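Local coordinates for protein ketosynthase (Streptomyces sp. MSC090213JE08, PDB 6KXD) that probably catalyses condensation of malonyl-ACP with an acyl-ACP, as the ketosynthase working with a chain length factor in a highly reducing type II polyketide synthase, at residues T13-I18 / M88-A93; A251-A255 / A352-G356; G280-L285 / A400-L404; G345-C349 / I387-N391. All coordinates share one frame; numbering follows the deposited sequence.

Contact 1 of 4, residues T13-I18 / M88-A93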
loop_
_atom_site.group_PDB
_atom_site.type_symbol
_atom_site.label_atom_id
_atom_site.label_comp_id
_atom_site.label_asym_id
_atom_site.label_seq_id
_atom_site.Cartn_x
_atom_site.Cartn_y
_atom_site.Cartn_z
ATOM N N THR A 13 -7.484 -13.604 -16.202
ATOM C CA THR A 13 -8.130 -13.461 -17.493
ATOM C C THR A 13 -7.576 -12.297 -18.312
ATOM O O THR A 13 -7.896 -12.190 -19.494
ATOM C CB THR A 13 -9.638 -13.314 -17.305
ATOM O OG1 THR A 13 -9.852 -12.230 -16.406
ATOM C CG2 THR A 13 -10.252 -14.575 -16.744
ATOM N N GLY A 14 -6.773 -11.406 -17.719
ATOM C CA GLY A 14 -6.227 -10.292 -18.487
ATOM C C GLY A 14 -4.909 -9.811 -17.914
ATOM O O GLY A 14 -4.714 -9.856 -16.704
ATOM N N PHE A 15 -4.001 -9.416 -18.804
ATOM C CA PHE A 15 -2.727 -8.836 -18.459
ATOM C C PHE A 15 -2.560 -7.524 -19.195
ATOM O O PHE A 15 -2.778 -7.446 -20.410
ATOM C CB PHE A 15 -1.543 -9.716 -18.878
ATOM C CG PHE A 15 -1.458 -11.073 -18.225
ATOM C CD1 PHE A 15 -1.841 -11.261 -16.909
ATOM C CD2 PHE A 15 -0.925 -12.155 -18.914
ATOM C CE1 PHE A 15 -1.730 -12.504 -16.308
ATOM C CE2 PHE A 15 -0.791 -13.391 -18.305
ATOM C CZ PHE A 15 -1.197 -13.565 -17.003
ATOM N N GLY A 16 -2.167 -6.502 -18.452
ATOM C CA GLY A 16 -1.790 -5.261 -19.008
ATOM C C GLY A 16 -0.374 -4.943 -18.594
ATOM O O GLY A 16 -0.066 -5.047 -17.417
ATOM N N VAL A 17 0.444 -4.498 -19.551
ATOM C CA VAL A 17 1.891 -4.312 -19.351
ATOM C C VAL A 17 2.363 -3.040 -20.055
ATOM O O VAL A 17 2.180 -2.900 -21.275
ATOM C CB VAL A 17 2.703 -5.512 -19.880
ATOM C CG1 VAL A 17 4.201 -5.265 -19.674
ATOM C CG2 VAL A 17 2.276 -6.832 -19.276
ATOM N N ILE A 18 3.019 -2.175 -19.280
ATOM C CA ILE A 18 3.826 -1.063 -19.671
ATOM C C ILE A 18 5.203 -1.314 -19.080
ATOM O O ILE A 18 5.353 -1.205 -17.884
ATOM C CB ILE A 18 3.313 0.274 -19.116
ATOM C CG1 ILE A 18 1.889 0.621 -19.558
ATOM C CG2 ILE A 18 4.290 1.373 -19.466
ATOM C CD1 ILE A 18 1.819 1.225 -20.929
ATOM N N MET A 88 -5.280 -1.876 -20.871
ATOM C CA MET A 88 -4.788 -3.020 -21.596
ATOM C C MET A 88 -5.281 -4.321 -20.979
ATOM O O MET A 88 -5.619 -5.245 -21.673
ATOM C CB MET A 88 -3.263 -3.064 -21.598
ATOM C CG MET A 88 -2.668 -2.026 -22.453
ATOM S SD MET A 88 -0.872 -2.254 -22.433
ATOM C CE MET A 88 -0.453 -0.558 -22.089
ATOM N N ALA A 89 -5.264 -4.397 -19.644
ATOM C CA ALA A 89 -5.577 -5.616 -18.991
ATOM C C ALA A 89 -7.059 -5.942 -19.203
ATOM O O ALA A 89 -7.383 -7.103 -19.403
ATOM C CB ALA A 89 -5.262 -5.521 -17.525
ATOM N N VAL A 90 -7.929 -4.939 -19.083
ATOM C CA VAL A 90 -9.340 -5.216 -19.229
ATOM C C VAL A 90 -9.634 -5.500 -20.713
ATOM O O VAL A 90 -10.368 -6.453 -21.004
ATOM C CB VAL A 90 -10.255 -4.149 -18.614
ATOM C CG1 VAL A 90 -10.078 -4.086 -17.104
ATOM C CG2 VAL A 90 -10.112 -2.779 -19.241
ATOM N N ASP A 91 -8.959 -4.786 -21.609
ATOM C CA ASP A 91 -8.972 -5.130 -23.062
ATOM C C ASP A 91 -8.615 -6.615 -23.209
ATOM O O ASP A 91 -9.381 -7.411 -23.779
ATOM C CB ASP A 91 -8.057 -4.186 -23.855
ATOM C CG ASP A 91 -8.613 -2.775 -23.976
ATOM O OD1 ASP A 91 -9.788 -2.591 -23.648
ATOM O OD2 ASP A 91 -7.860 -1.870 -24.383
ATOM N N ASP A 92 -7.468 -6.994 -22.640
ATOM C CA ASP A 92 -6.925 -8.337 -22.742
ATOM C C ASP A 92 -7.882 -9.344 -22.113
ATOM O O ASP A 92 -7.860 -10.508 -22.470
ATOM C CB ASP A 92 -5.558 -8.448 -22.059
ATOM C CG ASP A 92 -4.858 -9.773 -22.309
ATOM O OD1 ASP A 92 -4.482 -10.030 -23.479
ATOM O OD2 ASP A 92 -4.699 -10.536 -21.342
ATOM N N ALA A 93 -8.718 -8.907 -21.164
ATOM C CA ALA A 93 -9.620 -9.843 -20.528
ATOM C C ALA A 93 -10.937 -9.963 -21.315
ATOM O O ALA A 93 -11.730 -10.815 -20.986
ATOM C CB ALA A 93 -9.884 -9.434 -19.105
#
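The backbone N of F15 donates to D92 OD2 at 2.9 Å. This is the only hydrogen bond between strand 13-18 and helix 88-93, and it belongs to the helix-on-sheet packing of the thiolase fold. The donor meets OD2 on its anti side, 33° out of the carboxylate plane. CG of D92 lies anti to its own backbone N (chi1 -172°), which brings OD2 over to the backbone N of F15. Beside this bond the backbones come very close. The axes approach to 5.5 Å and run roughly antiparallel, at 147°. G14 and G16 have no side chains, and A89 and A93 are small, which permits this. A89 CB sits 3.4 Å from G16 N. M88 reaches further along the strand and puts SD 3.3 Å from V17 O. The second shell holds the polar groups in place. H254 NE2 also bonds D92 OD2, so one oxygen takes two donors. T13 OG1 is hydrogen-bonded to E241 OE1, and strand 234-242 pairs with this strand. At the far end of the contact, A93 CA points a C-H at T13 O across 3.1 Å, while A93 CB rests 3.4 Å from the same oxygen.

Contact 2 of 4, residues A251-A255 / A352-G356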
loop_
_atom_site.group_PDB
_atom_site.type_symbol
_atom_site.label_atom_id
_atom_site.label_comp_id
_atom_site.label_asym_id
_atom_site.label_seq_id
_atom_site.Cartn_x
_atom_site.Cartn_y
_atom_site.Cartn_z
ATOM N N ALA A 251 -14.447 -16.189 -21.007
ATOM C CA ALA A 251 -13.171 -15.503 -20.931
ATOM C C ALA A 251 -12.029 -16.486 -21.206
ATOM O O ALA A 251 -12.025 -17.615 -20.729
ATOM C CB ALA A 251 -13.029 -14.854 -19.572
ATOM N N ARG A 252 -11.042 -16.048 -21.984
ATOM C CA ARG A 252 -9.780 -16.771 -22.087
ATOM C C ARG A 252 -9.043 -16.610 -20.741
ATOM O O ARG A 252 -8.851 -15.502 -20.280
ATOM C CB ARG A 252 -8.997 -16.235 -23.293
ATOM C CG ARG A 252 -7.614 -16.837 -23.478
ATOM C CD ARG A 252 -6.519 -16.068 -22.749
ATOM N NE ARG A 252 -6.223 -14.762 -23.325
ATOM C CZ ARG A 252 -6.743 -13.599 -22.938
ATOM N NH1 ARG A 252 -7.368 -13.465 -21.775
ATOM N NH2 ARG A 252 -6.642 -12.560 -23.736
ATOM N N ILE A 253 -8.621 -17.730 -20.148
ATOM C CA ILE A 253 -7.936 -17.782 -18.872
ATOM C C ILE A 253 -6.441 -18.052 -19.107
ATOM O O ILE A 253 -6.082 -19.109 -19.589
ATOM C CB ILE A 253 -8.602 -18.858 -17.993
ATOM C CG1 ILE A 253 -10.032 -18.454 -17.611
ATOM C CG2 ILE A 253 -7.741 -19.185 -16.788
ATOM C CD1 ILE A 253 -10.827 -19.528 -16.911
ATOM N N HIS A 254 -5.581 -17.090 -18.738
ATOM C CA HIS A 254 -4.138 -17.172 -18.950
ATOM C C HIS A 254 -3.534 -18.209 -17.998
ATOM O O HIS A 254 -2.725 -19.037 -18.426
ATOM C CB HIS A 254 -3.440 -15.822 -18.725
ATOM C CG HIS A 254 -3.672 -14.764 -19.749
ATOM N ND1 HIS A 254 -3.159 -14.843 -21.039
ATOM C CD2 HIS A 254 -4.253 -13.547 -19.657
ATOM C CE1 HIS A 254 -3.462 -13.745 -21.704
ATOM N NE2 HIS A 254 -4.145 -12.933 -20.878
ATOM N N ALA A 255 -3.910 -18.126 -16.710
ATOM C CA ALA A 255 -3.416 -19.013 -15.663
ATOM C C ALA A 255 -4.338 -18.913 -14.439
ATOM O O ALA A 255 -5.316 -18.181 -14.430
ATOM C CB ALA A 255 -1.976 -18.675 -15.338
ATOM N N ALA A 352 4.750 -17.346 -18.800
ATOM C CA ALA A 352 5.661 -18.470 -18.802
ATOM C C ALA A 352 4.839 -19.746 -18.757
ATOM O O ALA A 352 5.150 -20.670 -19.522
ATOM C CB ALA A 352 6.632 -18.412 -17.656
ATOM N N ILE A 353 3.808 -19.768 -17.892
ATOM C CA ILE A 353 2.863 -20.879 -17.750
ATOM C C ILE A 353 2.159 -21.136 -19.083
ATOM O O ILE A 353 2.153 -22.274 -19.536
ATOM C CB ILE A 353 1.832 -20.637 -16.632
ATOM C CG1 ILE A 353 2.431 -20.929 -15.254
ATOM C CG2 ILE A 353 0.566 -21.438 -16.876
ATOM C CD1 ILE A 353 1.705 -20.246 -14.115
ATOM N N GLU A 354 1.548 -20.080 -19.632
ATOM C CA GLU A 354 0.686 -20.101 -20.803
ATOM C C GLU A 354 1.476 -20.550 -22.047
ATOM O O GLU A 354 0.955 -21.315 -22.844
ATOM C CB GLU A 354 0.090 -18.702 -20.990
ATOM C CG GLU A 354 -1.051 -18.617 -21.992
ATOM C CD GLU A 354 -1.562 -17.200 -22.250
ATOM O OE1 GLU A 354 -0.920 -16.241 -21.790
ATOM O OE2 GLU A 354 -2.597 -17.051 -22.931
ATOM N N HIS A 355 2.716 -20.060 -22.203
ATOM C CA HIS A 355 3.505 -20.192 -23.433
ATOM C C HIS A 355 4.615 -21.243 -23.281
ATOM O O HIS A 355 5.362 -21.462 -24.218
ATOM C CB HIS A 355 4.054 -18.825 -23.867
ATOM C CG HIS A 355 2.966 -17.898 -24.278
ATOM N ND1 HIS A 355 2.243 -18.093 -25.439
ATOM C CD2 HIS A 355 2.403 -16.838 -23.649
ATOM C CE1 HIS A 355 1.308 -17.164 -25.525
ATOM N NE2 HIS A 355 1.393 -16.384 -24.446
ATOM N N GLY A 356 4.692 -21.904 -22.119
ATOM C CA GLY A 356 5.598 -23.025 -21.893
ATOM C C GLY A 356 7.049 -22.599 -22.051
ATOM O O GLY A 356 7.835 -23.274 -22.699
#
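H254 and E354 join the loop 251-255 to the C-terminal end of helix 341-355. The loop leads into strand 255-264, and H254 and A255 both face L12 in a classic beta bulge. The polar part comes first. H254 ND1 faces both carboxylate oxygens, 2.7 Å from E354 OE1 and 3.0 Å from E354 OE2. Both hydrogen bonds are weak, each with an angle of 144° at the hydrogen. E354 CD lies at the edge of the imidazole, in its plane, but the carboxylate is turned 76° from the ring. The chain of E354 is extended, with CG anti to the backbone N (chi1 -168°), which stretches the carboxylate out to H254. H254 NE2 bonds D92 OD2. An imidazole between two acids would probably be biased toward its charged form. With an alanine in place of E354, H254 ND1 would probably lose its carboxylate partner, and R252 one nearby negative charge.

Flat groups and charge come next. H254 NE2 lies over the centre of the R252 guanidinium, 3.3 Å above the guanidinium plane. R252 NH2 is hydrogen-bonded to D92 O. R252 NE is near E354 OE2, but as charge only, with no N-H aimed at it. F15 stacks on the H254 ring. The apolar part is small: A255 CB touches I353 CG2 at 4.1 Å and I353 CD1 at 4.2 Å.

Contact 3 of 4, residues G280-L285 / A400-L404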
loop_
_atom_site.group_PDB
_atom_site.type_symbol
_atom_site.label_atom_id
_atom_site.label_comp_id
_atom_site.label_asym_id
_atom_site.label_seq_id
_atom_site.Cartn_x
_atom_site.Cartn_y
_atom_site.Cartn_z
ATOM N N GLY A 280 7.792 -16.969 3.936
ATOM C CA GLY A 280 6.891 -16.520 2.889
ATOM C C GLY A 280 6.683 -17.574 1.822
ATOM O O GLY A 280 5.564 -17.863 1.427
ATOM N N ILE A 281 7.783 -18.188 1.392
ATOM C CA ILE A 281 7.689 -19.254 0.382
ATOM C C ILE A 281 6.826 -20.382 0.956
ATOM O O ILE A 281 5.897 -20.825 0.307
ATOM C CB ILE A 281 9.088 -19.717 -0.073
ATOM C CG1 ILE A 281 9.850 -18.583 -0.747
ATOM C CG2 ILE A 281 8.985 -20.927 -0.992
ATOM C CD1 ILE A 281 11.305 -18.889 -1.033
ATOM N N ARG A 282 7.113 -20.804 2.196
ATOM C CA ARG A 282 6.405 -21.941 2.751
ATOM C C ARG A 282 4.923 -21.615 2.897
ATOM O O ARG A 282 4.089 -22.462 2.673
ATOM C CB ARG A 282 6.966 -22.383 4.105
ATOM C CG ARG A 282 8.382 -22.922 4.050
ATOM C CD ARG A 282 8.852 -23.422 5.410
ATOM N NE ARG A 282 10.296 -23.622 5.455
ATOM C CZ ARG A 282 10.905 -24.740 5.104
ATOM N NH1 ARG A 282 10.215 -25.730 4.562
ATOM N NH2 ARG A 282 12.200 -24.874 5.319
ATOM N N LEU A 283 4.602 -20.379 3.302
ATOM C CA LEU A 283 3.198 -19.965 3.463
ATOM C C LEU A 283 2.453 -20.012 2.128
ATOM O O LEU A 283 1.290 -20.464 2.037
ATOM C CB LEU A 283 3.176 -18.565 4.073
ATOM C CG LEU A 283 3.433 -18.524 5.576
ATOM C CD1 LEU A 283 3.738 -17.103 6.034
ATOM C CD2 LEU A 283 2.247 -19.098 6.339
ATOM N N ALA A 284 3.145 -19.574 1.081
ATOM C CA ALA A 284 2.621 -19.537 -0.228
ATOM C C ALA A 284 2.339 -20.956 -0.741
ATOM O O ALA A 284 1.271 -21.241 -1.319
ATOM C CB ALA A 284 3.589 -18.807 -1.125
ATOM N N LEU A 285 3.296 -21.859 -0.513
ATOM C CA LEU A 285 3.090 -23.242 -0.952
ATOM C C LEU A 285 1.895 -23.843 -0.199
ATOM O O LEU A 285 1.067 -24.500 -0.782
ATOM C CB LEU A 285 4.387 -24.024 -0.746
ATOM C CG LEU A 285 5.619 -23.513 -1.488
ATOM C CD1 LEU A 285 6.853 -24.289 -1.071
ATOM C CD2 LEU A 285 5.454 -23.554 -2.989
ATOM N N ALA A 400 6.383 -11.188 0.027
ATOM C CA ALA A 400 5.213 -11.735 -0.571
ATOM C C ALA A 400 5.634 -12.684 -1.703
ATOM O O ALA A 400 6.376 -12.309 -2.585
ATOM C CB ALA A 400 4.328 -10.651 -1.125
ATOM N N VAL A 401 5.068 -13.876 -1.663
ATOM C CA VAL A 401 5.344 -14.933 -2.620
ATOM C C VAL A 401 4.014 -15.386 -3.198
ATOM O O VAL A 401 3.057 -15.642 -2.453
ATOM C CB VAL A 401 6.097 -16.082 -1.929
ATOM C CG1 VAL A 401 6.355 -17.199 -2.921
ATOM C CG2 VAL A 401 7.371 -15.572 -1.286
ATOM N N LEU A 402 3.936 -15.409 -4.531
ATOM C CA LEU A 402 2.756 -15.736 -5.257
ATOM C C LEU A 402 2.995 -17.017 -6.059
ATOM O O LEU A 402 4.067 -17.160 -6.641
ATOM C CB LEU A 402 2.461 -14.565 -6.187
ATOM C CG LEU A 402 1.351 -14.749 -7.213
ATOM C CD1 LEU A 402 -0.004 -14.714 -6.537
ATOM C CD2 LEU A 402 1.453 -13.680 -8.297
ATOM N N ILE A 403 1.991 -17.890 -6.038
ATOM C CA ILE A 403 2.006 -19.162 -6.758
ATOM C C ILE A 403 0.863 -19.134 -7.760
ATOM O O ILE A 403 -0.320 -19.019 -7.374
ATOM C CB ILE A 403 1.884 -20.386 -5.837
ATOM C CG1 ILE A 403 2.817 -20.372 -4.621
ATOM C CG2 ILE A 403 2.055 -21.655 -6.657
ATOM C CD1 ILE A 403 4.290 -20.374 -4.912
ATOM N N LEU A 404 1.251 -19.253 -9.039
ATOM C CA LEU A 404 0.375 -19.402 -10.167
ATOM C C LEU A 404 0.496 -20.827 -10.727
ATOM O O LEU A 404 1.522 -21.478 -10.548
ATOM C CB LEU A 404 0.790 -18.372 -11.218
ATOM C CG LEU A 404 0.710 -16.906 -10.786
ATOM C CD1 LEU A 404 1.163 -15.994 -11.901
ATOM C CD2 LEU A 404 -0.698 -16.550 -10.361
#
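Helix 274-288 covers one face of the C-terminal half of the thiolase fold, and here it packs on strand 398-405 of the sheet. Its residues G280, I281, A284 and L285 meet V401 and I403. The short segments run roughly parallel, 32° apart, and their axes come within 7.4 Å.

V401 fits against the turn at G280 and I281 with both methyls. CG1 stands anti to its backbone N (chi1 179°) and meets A284 CB at 3.7 Å. CG2, the other branch, rests on the bare helix backbone, 3.8 Å from G280 C and equally near the N of I281. It also touches I281 CG1 at 3.9 Å.

A284 is the central small residue. Its CB points at the strand and sits 3.5 Å from V401 O. It reaches I403 as well, where CG1 is 3.9 Å away. I403 CG1 also lies 3.7 Å from the carbonyl oxygen of A284. Beyond it, I403 CD1 meets L285 CD2. The body of L285 starts away from the strand, and only its end returns.

Neighbours close the sides. Q389 of strand 387-394 touches I281, V401 and I403. Y320 of helix 306-320 lies against I281 and L285.

All six touching residues are buried, and the helix backbone bonds, such as A284 N to G280 O, stay within the helix. The two segments are thus held by close packing, without a hydrogen bond between them, and that fit depends on the shapes of the branched strand side chains and the small helix residues.

Contact 4 of 4, residues G345-C349 / I387-N391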
loop_
_atom_site.group_PDB
_atom_site.type_symbol
_atom_site.label_atom_id
_atom_site.label_comp_id
_atom_site.label_asym_id
_atom_site.label_seq_id
_atom_site.Cartn_x
_atom_site.Cartn_y
_atom_site.Cartn_z
ATOM N N GLY A 345 6.686 -9.300 -12.742
ATOM C CA GLY A 345 7.087 -10.703 -12.499
ATOM C C GLY A 345 5.932 -11.675 -12.548
ATOM O O GLY A 345 6.021 -12.782 -13.161
ATOM N N ALA A 346 4.826 -11.333 -11.872
ATOM C CA ALA A 346 3.651 -12.162 -11.897
ATOM C C ALA A 346 3.184 -12.410 -13.339
ATOM O O ALA A 346 2.738 -13.516 -13.661
ATOM C CB ALA A 346 2.533 -11.534 -11.080
ATOM N N ILE A 347 3.165 -11.352 -14.155
ATOM C CA ILE A 347 2.674 -11.476 -15.516
ATOM C C ILE A 347 3.636 -12.395 -16.289
ATOM O O ILE A 347 3.197 -13.308 -16.976
ATOM C CB ILE A 347 2.478 -10.114 -16.185
ATOM C CG1 ILE A 347 1.351 -9.352 -15.498
ATOM C CG2 ILE A 347 2.172 -10.279 -17.680
ATOM C CD1 ILE A 347 1.233 -7.917 -15.943
ATOM N N ALA A 348 4.938 -12.164 -16.122
ATOM C CA ALA A 348 5.969 -12.993 -16.724
ATOM C C ALA A 348 5.728 -14.464 -16.360
ATOM O O ALA A 348 5.768 -15.345 -17.236
ATOM C CB ALA A 348 7.320 -12.497 -16.314
ATOM N N CYS A 349 5.385 -14.712 -15.091
ATOM C CA CYS A 349 5.060 -16.039 -14.579
ATOM C C CYS A 349 3.819 -16.625 -15.235
ATOM O O CYS A 349 3.788 -17.834 -15.528
ATOM C CB CYS A 349 4.863 -16.036 -13.073
ATOM S SG CYS A 349 6.435 -15.837 -12.228
ATOM N N ILE A 387 3.385 -24.794 -12.809
ATOM C CA ILE A 387 3.255 -24.100 -11.523
ATOM C C ILE A 387 4.513 -23.258 -11.316
ATOM O O ILE A 387 5.639 -23.748 -11.486
ATOM C CB ILE A 387 3.000 -25.102 -10.373
ATOM C CG1 ILE A 387 1.772 -25.978 -10.660
ATOM C CG2 ILE A 387 2.883 -24.380 -9.030
ATOM C CD1 ILE A 387 1.406 -26.938 -9.548
ATOM N N VAL A 388 4.316 -21.974 -10.980
ATOM C CA VAL A 388 5.411 -21.047 -10.871
ATOM C C VAL A 388 5.264 -20.248 -9.568
ATOM O O VAL A 388 4.178 -19.917 -9.158
ATOM C CB VAL A 388 5.491 -20.117 -12.089
ATOM C CG1 VAL A 388 6.674 -19.174 -11.989
ATOM C CG2 VAL A 388 5.533 -20.888 -13.397
ATOM N N GLN A 389 6.397 -20.044 -8.903
ATOM C CA GLN A 389 6.508 -19.203 -7.718
ATOM C C GLN A 389 7.121 -17.858 -8.130
ATOM O O GLN A 389 8.116 -17.774 -8.821
ATOM C CB GLN A 389 7.302 -19.939 -6.644
ATOM C CG GLN A 389 7.707 -19.071 -5.469
ATOM C CD GLN A 389 8.541 -19.881 -4.504
ATOM O OE1 GLN A 389 8.274 -21.054 -4.269
ATOM N NE2 GLN A 389 9.555 -19.263 -3.940
ATOM N N ASN A 390 6.463 -16.781 -7.712
ATOM C CA ASN A 390 6.986 -15.469 -7.921
ATOM C C ASN A 390 7.278 -14.833 -6.568
ATOM O O ASN A 390 6.353 -14.551 -5.818
ATOM C CB ASN A 390 5.965 -14.615 -8.670
ATOM C CG ASN A 390 6.454 -13.233 -9.035
ATOM O OD1 ASN A 390 7.538 -13.089 -9.622
ATOM N ND2 ASN A 390 5.636 -12.224 -8.741
ATOM N N ASN A 391 8.563 -14.567 -6.325
ATOM C CA ASN A 391 9.059 -14.057 -5.118
ATOM C C ASN A 391 9.128 -12.538 -5.174
ATOM O O ASN A 391 9.370 -11.910 -6.208
ATOM C CB ASN A 391 10.479 -14.507 -4.792
ATOM C CG ASN A 391 10.587 -15.961 -4.391
ATOM O OD1 ASN A 391 9.605 -16.694 -4.343
ATOM N ND2 ASN A 391 11.804 -16.377 -4.088
#
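The amide of N390 lies with one face over the peptide group joining G345 to A346. OD1 is 3.6 Å from G345 C, and ND2 is 3.4 Å from A346 N. The last two are both donors, so this is face contact and not a bond. The amide and peptide planes are about 30° apart. CG of N390 is anti to its backbone N (chi1 -176°), which directs the amide at the helix. Its polar ends are bonded outside the two segments: OD1 to S299 OG, and ND2 to N174 OD1 and S342 O. A leucine in place of N390 would probably leave N174, S299 and the S342 carbonyl each without a buried mate. The amides of Q389 and N391 meet differently, in plane. Q389 NE2 gives N391 OD1 a hydrogen bond of 2.6 Å along a lone pair. Q389 OE1 accepts a hydrogen bond from Y320 OH.

Helix 341-355 here belongs to the central helical layer of the thiolase fold, and it packs on strand 387-394 of the C-terminal sheet. The segments run antiparallel, at 170°, with axes 8.6 Å apart.

C349 carries the apolar part of the interface. Its SG touches V388 CG1 at 3.4 Å, a tight approach, and N390 CB at 3.8 Å. V388 CG2 reaches back to C349 O. The A346 CB methyl lies 3.9 Å from N390 ND2 and also packs on L402.

In the fold
Helix 341-355 lies between the N- and C-terminal parts of the large sheet and serves contacts 2 and 4, whose centres are about 12 Å apart. Contact 1 is on the outer side of the N-terminal part and contact 3 on that of the C-terminal part, with centres about 23 Å apart. I347 of contact 4 packs on F15 and V17 of contact 1. Contacts 1 and 2 share a polar cluster, with R252 NH2 3.3 Å from D92 OD1 in a salt bridge. Contacts 3 and 4 are closest, about 10 Å between centres, because their strands pair: N390 N lies 2.7 Å from L402 O. N390 also bonds N174 on helix 172-185, which in this family probably follows the nucleophilic cysteine.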